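Local coordinates for metallo-beta-lactamase (Serratia marcescens, PDB 5AYA) that hydrolyses the beta-lactam ring of antibiotics with the help of two zinc ions, at the L-captopril site. Coordinates in Å, arbitrary orientation; residue numbers count along the deposited sequence, not the author numbering.

The L-captopril site. Residues 72, 74, 76-77, 113, 150, 175, 177, 179, 215, 217, 252. With X8Z (L-captopril), chain D; ZN (zinc ion), chain B; ZN (zinc ion), chain C.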
# COMPACT_ATOMS: atom_id res chain seq x y z
N HIS A 72 1.13 -5.06 2.06
CA HIS A 72 1.11 -6.29 2.87
C HIS A 72 -0.14 -7.16 2.69
O HIS A 72 -1.18 -6.70 2.19
CB HIS A 72 1.29 -5.93 4.34
CG HIS A 72 0.08 -5.31 4.95
ND1 HIS A 72 -0.11 -3.94 5.02
CD2 HIS A 72 -1.01 -5.87 5.52
CE1 HIS A 72 -1.29 -3.69 5.54
NE2 HIS A 72 -1.84 -4.85 5.89
N HIS A 74 -2.75 -8.66 4.15
CA HIS A 74 -4.07 -8.78 4.75
C HIS A 74 -5.12 -8.57 3.70
O HIS A 74 -4.89 -7.86 2.72
CB HIS A 74 -4.25 -7.76 5.84
CG HIS A 74 -3.41 -8.03 7.04
ND1 HIS A 74 -3.28 -7.13 8.06
CD2 HIS A 74 -2.69 -9.11 7.39
CE1 HIS A 74 -2.47 -7.63 8.98
NE2 HIS A 74 -2.10 -8.84 8.60
N ASP A 76 -7.85 -6.94 3.17
CA ASP A 76 -8.33 -5.63 2.76
C ASP A 76 -7.43 -4.87 1.76
O ASP A 76 -7.91 -3.94 1.11
CB ASP A 76 -8.65 -4.75 3.99
CG ASP A 76 -7.45 -4.51 4.89
OD1 ASP A 76 -6.56 -5.39 5.00
OD2 ASP A 76 -7.47 -3.49 5.61
N HIS A 77 -6.15 -5.28 1.62
CA HIS A 77 -5.25 -4.70 0.60
C HIS A 77 -4.95 -5.67 -0.51
O HIS A 77 -4.64 -5.27 -1.63
CB HIS A 77 -3.92 -4.29 1.23
CG HIS A 77 -4.08 -3.47 2.47
ND1 HIS A 77 -4.49 -2.15 2.44
CD2 HIS A 77 -4.03 -3.82 3.77
CE1 HIS A 77 -4.60 -1.70 3.67
NE2 HIS A 77 -4.40 -2.71 4.50
N GLN A 113 -2.50 -11.05 12.73
CA GLN A 113 -3.93 -11.22 12.45
C GLN A 113 -4.25 -12.56 11.78
O GLN A 113 -5.33 -12.72 11.21
CB GLN A 113 -4.43 -10.06 11.59
CG GLN A 113 -4.30 -8.72 12.28
CD GLN A 113 -4.94 -7.60 11.50
OE1 GLN A 113 -5.87 -7.82 10.73
NE2 GLN A 113 -4.42 -6.39 11.65
N HIS A 150 3.90 -4.99 11.12
CA HIS A 150 2.47 -5.23 11.02
C HIS A 150 2.29 -6.57 10.33
O HIS A 150 1.34 -7.30 10.61
CB HIS A 150 1.81 -4.05 10.23
CG HIS A 150 0.32 -4.18 10.00
ND1 HIS A 150 -0.60 -3.60 10.84
CD2 HIS A 150 -0.38 -4.66 8.95
CE1 HIS A 150 -1.82 -3.80 10.37
NE2 HIS A 150 -1.71 -4.43 9.21
N SER A 175 1.06 -0.03 6.28
CA SER A 175 0.59 0.14 7.66
C SER A 175 1.71 -0.17 8.63
O SER A 175 2.42 -1.17 8.49
CB SER A 175 -0.64 -0.77 7.96
OG SER A 175 -1.56 -0.76 6.89
N THR A 177 0.92 -0.22 12.05
CA THR A 177 0.07 -0.35 13.23
C THR A 177 0.27 -1.70 13.94
O THR A 177 0.23 -2.77 13.31
CB THR A 177 -1.42 -0.13 12.88
OG1 THR A 177 -1.80 -0.85 11.69
CG2 THR A 177 -1.67 1.35 12.66
N VAL A 179 -1.44 -4.08 15.53
CA VAL A 179 -2.75 -4.65 15.76
C VAL A 179 -2.71 -6.10 15.35
O VAL A 179 -1.86 -6.50 14.55
CB VAL A 179 -3.85 -3.92 14.96
CG1 VAL A 179 -4.16 -2.58 15.60
CG2 VAL A 179 -3.45 -3.76 13.51
N HIS A 215 -4.29 2.75 4.33
CA HIS A 215 -5.54 3.38 4.80
C HIS A 215 -5.50 4.91 4.59
O HIS A 215 -4.82 5.64 5.32
CB HIS A 215 -5.83 3.02 6.26
CG HIS A 215 -6.19 1.57 6.46
ND1 HIS A 215 -7.44 1.06 6.18
CD2 HIS A 215 -5.42 0.51 6.82
CE1 HIS A 215 -7.43 -0.25 6.36
NE2 HIS A 215 -6.22 -0.61 6.75
N GLU A 217 -7.15 7.66 4.99
CA GLU A 217 -7.36 8.69 6.01
C GLU A 217 -6.15 8.90 6.93
O GLU A 217 -6.01 9.96 7.52
CB GLU A 217 -8.62 8.39 6.83
CG GLU A 217 -8.47 7.33 7.91
CD GLU A 217 -8.46 5.93 7.36
OE1 GLU A 217 -8.84 5.73 6.19
OE2 GLU A 217 -8.04 5.01 8.10
N ARG A 252 1.14 4.25 18.67
CA ARG A 252 0.24 3.12 18.69
C ARG A 252 0.89 1.87 19.30
O ARG A 252 0.22 1.08 19.96
CB ARG A 252 -0.26 2.83 17.28
CG ARG A 252 -1.28 1.71 17.20
CD ARG A 252 -2.58 2.06 17.91
NE ARG A 252 -3.70 1.33 17.32
CZ ARG A 252 -4.26 1.63 16.15
NH1 ARG A 252 -3.87 2.71 15.47
NH2 ARG A 252 -5.22 0.85 15.66
O1 X8Z D . -4.10 -0.02 10.28
C4 X8Z D . -5.27 -0.34 10.11
C2 X8Z D . -5.60 -1.75 9.68
C1 X8Z D . -4.39 -2.28 8.93
S X8Z D . -4.77 -3.77 8.02
C3 X8Z D . -5.99 -2.66 10.86
N X8Z D . -6.32 0.50 10.21
C8 X8Z D . -6.13 1.94 10.43
C9 X8Z D . -5.44 2.25 11.71
O3 X8Z D . -5.71 1.51 12.77
O2 X8Z D . -4.70 3.22 11.80
C5 X8Z D . -7.74 0.13 10.10
C6 X8Z D . -8.53 1.43 10.20
C7 X8Z D . -7.53 2.54 10.49
ZN ZN B . -2.95 -5.06 7.72
ZN ZN C . -5.68 -2.69 6.11
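Extended backbone at His72 and His74 runs into the short helix 75-78, so that the HXHXDH motif of the metallo-beta-lactamases presents ligands to both zinc ions of this subclass B3 active site. How a thiol inhibitor engages a dinuclear zinc site is plain here: the sulphur X8Z S of L-captopril bridges the metals, 2.3 Å from the chain B zinc and 2.4 Å from the chain C zinc, and completes a near-tetrahedral set at each. His72 and His150 offer NE2 to the first ion, whereas His74 turns its ring to offer ND1; the second takes NE2 of His77 and His215 and the carboxylate OD2 of Asp76, 2.0 Å from the metal. His150, its CG anti to the backbone N (chi1 178°), is held in rotation from behind, since ND1 donates in the ring plane to a lone pair of Thr177 O at 2.7 Å, fairly straight at 160° about the hydrogen. That bond would probably also make the imidazole a stronger zinc donor. Beyond the metals, the His215 ring lies with one face under the inhibitor's amide, X8Z N sitting 3.5 Å above its plane towards the rim. Beyond the oxygen end of the amide, and to the side away from His215, Thr177 OG1 donates to X8Z O1 at 2.8 Å, while Val179 CG2 touches the methyl X8Z C3. Arg252 reaches in from helix 241-260, bent at chi2 (65°), and its guanidinium edge meets the proline carboxylate in a salt bridge, Arg252 NH2 to X8Z O3 at 3.0 Å.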